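Local coordinates for protein CD160 antigen (Homo sapiens, PDB 6NGG) that acts as an immune-cell receptor for MHC class I molecules and TNFRSF14 (HVEM), delivering stimulatory or inhibitory signals that regulate cell activation and differentiation, at residues V77-C87 with Q99-F107. The protein carries 1 engineered substitution. Sequence-based numbering, arbitrary orientation.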
ATOM      1  N   VAL A  77     -17.356   0.433  -1.621  1.00 18.13           N
ATOM      2  CA  VAL A  77     -17.009  -0.193  -0.350  1.00 19.67           C
ATOM      3  C   VAL A  77     -18.192  -1.066   0.128  1.00 22.28           C
ATOM      4  O   VAL A  77     -19.294  -0.600   0.244  1.00 20.53           O
ATOM      5  CB  VAL A  77     -16.616   0.854   0.718  1.00 19.61           C
ATOM      6  CG1 VAL A  77     -16.245   0.228   2.057  1.00 20.14           C
ATOM      7  CG2 VAL A  77     -15.371   1.610   0.253  1.00 19.76           C
ATOM      8  N   THR A  78     -17.945  -2.323   0.369  1.00 21.72           N
ATOM      9  CA  THR A  78     -18.924  -3.259   0.991  1.00 24.52           C
ATOM     10  C   THR A  78     -18.409  -3.850   2.323  1.00 24.09           C
ATOM     11  O   THR A  78     -17.268  -3.548   2.780  1.00 21.35           O
ATOM     12  CB  THR A  78     -19.168  -4.430   0.022  1.00 26.52           C
ATOM     13  OG1 THR A  78     -18.031  -5.329   0.051  1.00 28.17           O
ATOM     14  CG2 THR A  78     -19.446  -3.925  -1.387  1.00 25.75           C
ATOM     15  N   PRO A  79     -19.218  -4.711   2.966  1.00 23.87           N
ATOM     16  CA  PRO A  79     -18.742  -5.345   4.194  1.00 23.17           C
ATOM     17  C   PRO A  79     -17.507  -6.189   4.012  1.00 20.60           C
ATOM     18  O   PRO A  79     -16.716  -6.303   4.904  1.00 21.58           O
ATOM     19  CB  PRO A  79     -19.968  -6.184   4.649  1.00 26.87           C
ATOM     20  CG  PRO A  79     -21.155  -5.455   4.059  1.00 26.66           C
ATOM     21  CD  PRO A  79     -20.621  -5.098   2.686  1.00 27.09           C
ATOM     22  N   LEU A  80     -17.303  -6.753   2.829  1.00 21.51           N
ATOM     23  CA  LEU A  80     -16.075  -7.417   2.516  1.00 21.59           C
ATOM     24  C   LEU A  80     -14.839  -6.572   2.833  1.00 19.62           C
ATOM     25  O   LEU A  80     -13.813  -7.122   3.082  1.00 15.93           O
ATOM     26  CB  LEU A  80     -16.016  -7.766   1.029  1.00 23.87           C
ATOM     27  CG  LEU A  80     -15.493  -9.098   0.502  1.00 26.62           C
ATOM     28  CD1 LEU A  80     -15.802 -10.322   1.337  1.00 25.13           C
ATOM     29  CD2 LEU A  80     -16.191  -9.214  -0.875  1.00 27.41           C
ATOM     30  N   HIS A  81     -14.934  -5.263   2.717  1.00 17.13           N
ATOM     31  CA  HIS A  81     -13.749  -4.390   2.927  1.00 17.52           C
ATOM     32  C   HIS A  81     -13.444  -3.943   4.354  1.00 17.62           C
ATOM     33  O   HIS A  81     -12.414  -3.283   4.568  1.00 18.54           O
ATOM     34  CB  HIS A  81     -13.844  -3.159   2.000  1.00 17.27           C
ATOM     35  CG  HIS A  81     -13.965  -3.524   0.579  1.00 18.80           C
ATOM     36  ND1 HIS A  81     -15.160  -3.450  -0.090  1.00 18.68           N
ATOM     37  CD2 HIS A  81     -13.084  -4.088  -0.273  1.00 20.28           C
ATOM     38  CE1 HIS A  81     -15.007  -3.915  -1.309  1.00 20.97           C
ATOM     39  NE2 HIS A  81     -13.749  -4.280  -1.456  1.00 21.21           N
ATOM     40  N   SER A  82     -14.362  -4.196   5.283  1.00 18.87           N
ATOM     41  CA  SER A  82     -14.175  -3.896   6.683  1.00 17.78           C
ATOM     42  C   SER A  82     -13.037  -4.732   7.172  1.00 16.81           C
ATOM     43  O   SER A  82     -13.060  -5.907   6.998  1.00 16.34           O
ATOM     44  CB  SER A  82     -15.376  -4.343   7.536  1.00 18.77           C
ATOM     45  OG  SER A  82     -16.352  -3.407   7.510  1.00 22.44           O
ATOM     46  N   GLY A  83     -12.095  -4.113   7.838  1.00 15.44           N
ATOM     47  CA  GLY A  83     -10.986  -4.800   8.525  1.00 15.95           C
ATOM     48  C   GLY A  83      -9.774  -3.917   8.668  1.00 15.69           C
ATOM     49  O   GLY A  83      -9.859  -2.710   8.420  1.00 15.01           O
ATOM     50  N   THR A  84      -8.623  -4.558   8.918  1.00 14.27           N
ATOM     51  CA  THR A  84      -7.408  -3.915   9.324  1.00 15.20           C
ATOM     52  C   THR A  84      -6.402  -4.156   8.187  1.00 16.17           C
ATOM     53  O   THR A  84      -6.310  -5.303   7.683  1.00 14.68           O
ATOM     54  CB  THR A  84      -6.889  -4.465  10.680  1.00 17.12           C
ATOM     55  OG1 THR A  84      -7.741  -3.995  11.740  1.00 16.81           O
ATOM     56  CG2 THR A  84      -5.510  -3.912  10.997  1.00 20.07           C
ATOM     57  N   TYR A  85      -5.802  -3.075   7.724  1.00 12.24           N
ATOM     58  CA  TYR A  85      -4.903  -3.115   6.598  1.00 13.42           C
ATOM     59  C   TYR A  85      -3.485  -2.662   6.973  1.00 12.94           C
ATOM     60  O   TYR A  85      -3.277  -1.922   7.907  1.00 14.52           O
ATOM     61  CB  TYR A  85      -5.418  -2.173   5.499  1.00 14.03           C
ATOM     62  CG  TYR A  85      -6.733  -2.539   4.833  1.00 14.79           C
ATOM     63  CD1 TYR A  85      -7.981  -2.270   5.458  1.00 14.33           C
ATOM     64  CD2 TYR A  85      -6.764  -3.144   3.600  1.00 15.02           C
ATOM     65  CE1 TYR A  85      -9.181  -2.568   4.821  1.00 13.90           C
ATOM     66  CE2 TYR A  85      -7.977  -3.427   2.947  1.00 16.41           C
ATOM     67  CZ  TYR A  85      -9.192  -3.178   3.600  1.00 15.56           C
ATOM     68  OH  TYR A  85     -10.411  -3.467   2.990  1.00 15.56           O
ATOM     69  N   GLN A  86      -2.526  -3.088   6.178  1.00 13.62           N
ATOM     70  CA  GLN A  86      -1.143  -2.694   6.342  1.00 15.55           C
ATOM     71  C   GLN A  86      -0.451  -2.711   5.007  1.00 14.12           C
ATOM     72  O   GLN A  86      -0.578  -3.682   4.245  1.00 11.94           O
ATOM     73  CB  GLN A  86      -0.435  -3.639   7.312  1.00 15.75           C
ATOM     74  CG  GLN A  86       0.942  -3.119   7.710  1.00 15.76           C
ATOM     75  CD  GLN A  86       1.717  -4.003   8.668  1.00 14.95           C
ATOM     76  OE1 GLN A  86       2.405  -3.456   9.556  1.00 17.94           O
ATOM     77  NE2 GLN A  86       1.641  -5.323   8.525  1.00 12.59           N
ATOM     78  N   CYS A  87       0.265  -1.624   4.766  1.00 14.35           N
ATOM     79  CA  CYS A  87       1.218  -1.466   3.646  1.00 15.47           C
ATOM     80  C   CYS A  87       2.562  -2.084   4.062  1.00 16.49           C
ATOM     81  O   CYS A  87       3.090  -1.767   5.149  1.00 16.66           O
ATOM     82  CB  CYS A  87       1.480   0.022   3.375  1.00 16.45           C
ATOM     83  SG  CYS A  87       0.045   0.978   2.757  1.00 21.43           S
ATOM     84  N   GLN A  99       7.419  -2.018   7.209  1.00 19.50           N
ATOM     85  CA  GLN A  99       5.999  -2.185   7.467  1.00 23.44           C
ATOM     86  C   GLN A  99       5.456  -0.804   7.721  1.00 20.27           C
ATOM     87  O   GLN A  99       6.117   0.015   8.365  1.00 18.43           O
ATOM     88  CB  GLN A  99       5.800  -2.931   8.763  1.00 25.93           C
ATOM     89  CG  GLN A  99       6.200  -4.370   8.831  1.00 32.63           C
ATOM     90  CD  GLN A  99       6.068  -4.830  10.276  1.00 35.11           C
ATOM     91  OE1 GLN A  99       7.062  -5.136  10.944  1.00 35.13           O
ATOM     92  NE2 GLN A  99       4.842  -4.804  10.792  1.00 26.96           N
ATOM     93  N   GLY A 100       4.243  -0.573   7.284  1.00 19.72           N
ATOM     94  CA  GLY A 100       3.526   0.596   7.652  1.00 18.78           C
ATOM     95  C   GLY A 100       2.747   0.420   8.928  1.00 19.45           C
ATOM     96  O   GLY A 100       2.717  -0.671   9.511  1.00 16.28           O
ATOM     97  N   HIS A 101       2.059   1.478   9.352  1.00 18.60           N
ATOM     98  CA  HIS A 101       1.178   1.371  10.542  1.00 21.81           C
ATOM     99  C   HIS A 101      -0.115   0.733  10.135  1.00 19.21           C
ATOM    100  O   HIS A 101      -0.512   0.839   8.997  1.00 20.06           O
ATOM    101  CB  HIS A 101       0.849   2.754  11.111  1.00 28.46           C
ATOM    102  CG  HIS A 101       2.027   3.418  11.717  1.00 39.47           C
ATOM    103  ND1 HIS A 101       2.321   4.748  11.522  1.00 45.58           N
ATOM    104  CD2 HIS A 101       3.002   2.928  12.516  1.00 45.42           C
ATOM    105  CE1 HIS A 101       3.421   5.053  12.188  1.00 44.30           C
ATOM    106  NE2 HIS A 101       3.853   3.965  12.795  1.00 51.86           N
ATOM    107  N   PHE A 102      -0.825   0.142  11.072  1.00 17.92           N
ATOM    108  CA  PHE A 102      -2.096  -0.533  10.749  1.00 17.32           C
ATOM    109  C   PHE A 102      -3.173   0.520  10.631  1.00 19.30           C
ATOM    110  O   PHE A 102      -3.139   1.456  11.395  1.00 19.70           O
ATOM    111  CB  PHE A 102      -2.428  -1.512  11.902  1.00 17.60           C
ATOM    112  CG  PHE A 102      -1.503  -2.711  11.947  1.00 17.60           C
ATOM    113  CD1 PHE A 102      -1.634  -3.714  11.030  1.00 17.51           C
ATOM    114  CD2 PHE A 102      -0.505  -2.823  12.900  1.00 17.42           C
ATOM    115  CE1 PHE A 102      -0.807  -4.811  11.045  1.00 19.08           C
ATOM    116  CE2 PHE A 102       0.362  -3.922  12.898  1.00 16.77           C
ATOM    117  CZ  PHE A 102       0.195  -4.923  11.979  1.00 17.29           C
ATOM    118  N   PHE A 103      -4.129   0.387   9.692  1.00 17.37           N
ATOM    119  CA  PHE A 103      -5.291   1.246   9.705  1.00 16.88           C
ATOM    120  C   PHE A 103      -6.531   0.466   9.416  1.00 16.01           C
ATOM    121  O   PHE A 103      -6.424  -0.697   8.971  1.00 15.14           O
ATOM    122  CB  PHE A 103      -5.087   2.410   8.696  1.00 16.26           C
ATOM    123  CG  PHE A 103      -4.873   1.973   7.278  1.00 16.50           C
ATOM    124  CD1 PHE A 103      -3.594   1.587   6.832  1.00 17.81           C
ATOM    125  CD2 PHE A 103      -5.940   1.935   6.373  1.00 18.14           C
ATOM    126  CE1 PHE A 103      -3.410   1.223   5.503  1.00 16.72           C
ATOM    127  CE2 PHE A 103      -5.745   1.564   5.050  1.00 16.47           C
ATOM    128  CZ  PHE A 103      -4.460   1.221   4.622  1.00 17.67           C
ATOM    129  N   SER A 104      -7.709   1.063   9.581  1.00 13.89           N
ATOM    130  CA  SER A 104      -8.932   0.240   9.411  1.00 16.55           C
ATOM    131  C   SER A 104      -9.939   0.957   8.616  1.00 17.33           C
ATOM    132  O   SER A 104     -10.034   2.223   8.690  1.00 16.58           O
ATOM    133  CB  SER A 104      -9.601  -0.093  10.774  1.00 19.69           C
ATOM    134  OG  SER A 104      -8.659  -0.492  11.714  1.00 22.60           O
ATOM    135  N   ILE A 105     -10.691   0.136   7.875  1.00 16.74           N
ATOM    136  CA  ILE A 105     -11.896   0.505   7.220  1.00 18.19           C
ATOM    137  C   ILE A 105     -13.043  -0.151   8.004  1.00 20.36           C
ATOM    138  O   ILE A 105     -13.017  -1.376   8.283  1.00 15.71           O
ATOM    139  CB  ILE A 105     -11.963  -0.001   5.767  1.00 19.92           C
ATOM    140  CG1 ILE A 105     -11.203   0.867   4.820  1.00 20.95           C
ATOM    141  CG2 ILE A 105     -13.367   0.089   5.198  1.00 20.07           C
ATOM    142  CD1 ILE A 105      -9.813   1.127   5.187  1.00 25.46           C
ATOM    143  N   LEU A 106     -14.079   0.646   8.301  1.00 21.40           N
ATOM    144  CA  LEU A 106     -15.248   0.051   8.925  1.00 23.79           C
ATOM    145  C   LEU A 106     -16.495   0.356   8.096  1.00 27.38           C
ATOM    146  O   LEU A 106     -16.835   1.539   7.851  1.00 25.75           O
ATOM    147  CB  LEU A 106     -15.410   0.517  10.366  1.00 26.22           C
ATOM    148  CG  LEU A 106     -16.718   0.010  11.022  1.00 28.79           C
ATOM    149  CD1 LEU A 106     -16.643  -1.489  11.333  1.00 27.63           C
ATOM    150  CD2 LEU A 106     -17.071   0.869  12.229  1.00 29.82           C
ATOM    151  N   PHE A 107     -17.120  -0.718   7.624  1.00 25.46           N
ATOM    152  CA  PHE A 107     -18.442  -0.651   7.033  1.00 26.79           C
ATOM    153  C   PHE A 107     -19.487  -0.524   8.155  1.00 31.94           C
ATOM    154  O   PHE A 107     -19.533  -1.288   9.125  1.00 31.19           O
ATOM    155  CB  PHE A 107     -18.681  -1.839   6.121  1.00 28.83           C
ATOM    156  CG  PHE A 107     -19.897  -1.715   5.257  1.00 27.85           C
ATOM    157  CD1 PHE A 107     -21.158  -2.050   5.773  1.00 33.45           C
ATOM    158  CD2 PHE A 107     -19.818  -1.281   3.934  1.00 29.09           C
ATOM    159  CE1 PHE A 107     -22.319  -1.962   4.975  1.00 31.57           C
ATOM    160  CE2 PHE A 107     -20.984  -1.193   3.121  1.00 29.49           C
ATOM    161  CZ  PHE A 107     -22.225  -1.538   3.643  1.00 28.76           C
TER
HETATM  162  O   HOH W   1       0.239   0.683   6.441  1.00 13.98           O
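G83 and Y85 pair with I105 and F103 through four antiparallel backbone hydrogen bonds. The straightest is Y85 N to F103 O, 2.8 Å. G100 N binds C87 O at 2.7 Å, but between these bonds the direct backbone pairing is interrupted, where strand 97-107 is broken by a bulge or short loop. A water bridges the two strands here, accepting from C87 N and donating to H101 O.

A side-chain hydrogen bond extends the pairing beyond G83: S82 OG accepts from F107 N at 2.8 Å. At the other end the Q86 and Q99 amides meet as modelled, Q99 NE2 to Q86 OE1 at 3.0 Å. Q86 OE1 also lies 2.8 Å from G100 O, another acceptor, so the amide orientation is doubtful. The extended Q86 side chain (chi1 -170°) stacks its amide on one face of the F102 ring, their planes 28° apart.

Apolar and aromatic side chains line the face turned to the other sheet. Y85 CB sits over one face of the F103 ring, 3.9 Å from the centroid. The F103 and Y85 rings are near parallel but slid apart. I105 CD1 meets Y85 CE1 at 3.8 Å. L15 and L17 of the opposing sheet touch this face.

F107 packs on the turn before strand 83-91. P79 CG makes a CH-pi contact over one face of the F107 ring, and V77 O is at the edge of that ring. T78 N bonds H81 ND1 in the imidazole plane, bracing the turn.

C87 forms the disulfide to C19 that joins the two sheets. The bond from Y85 OH to H81 O, 2.6 Å and four residues back, is a tyrosine corner. With C87 on the same strand and the next strand paired to it, this is the F–G hairpin of an immunoglobulin V-type domain.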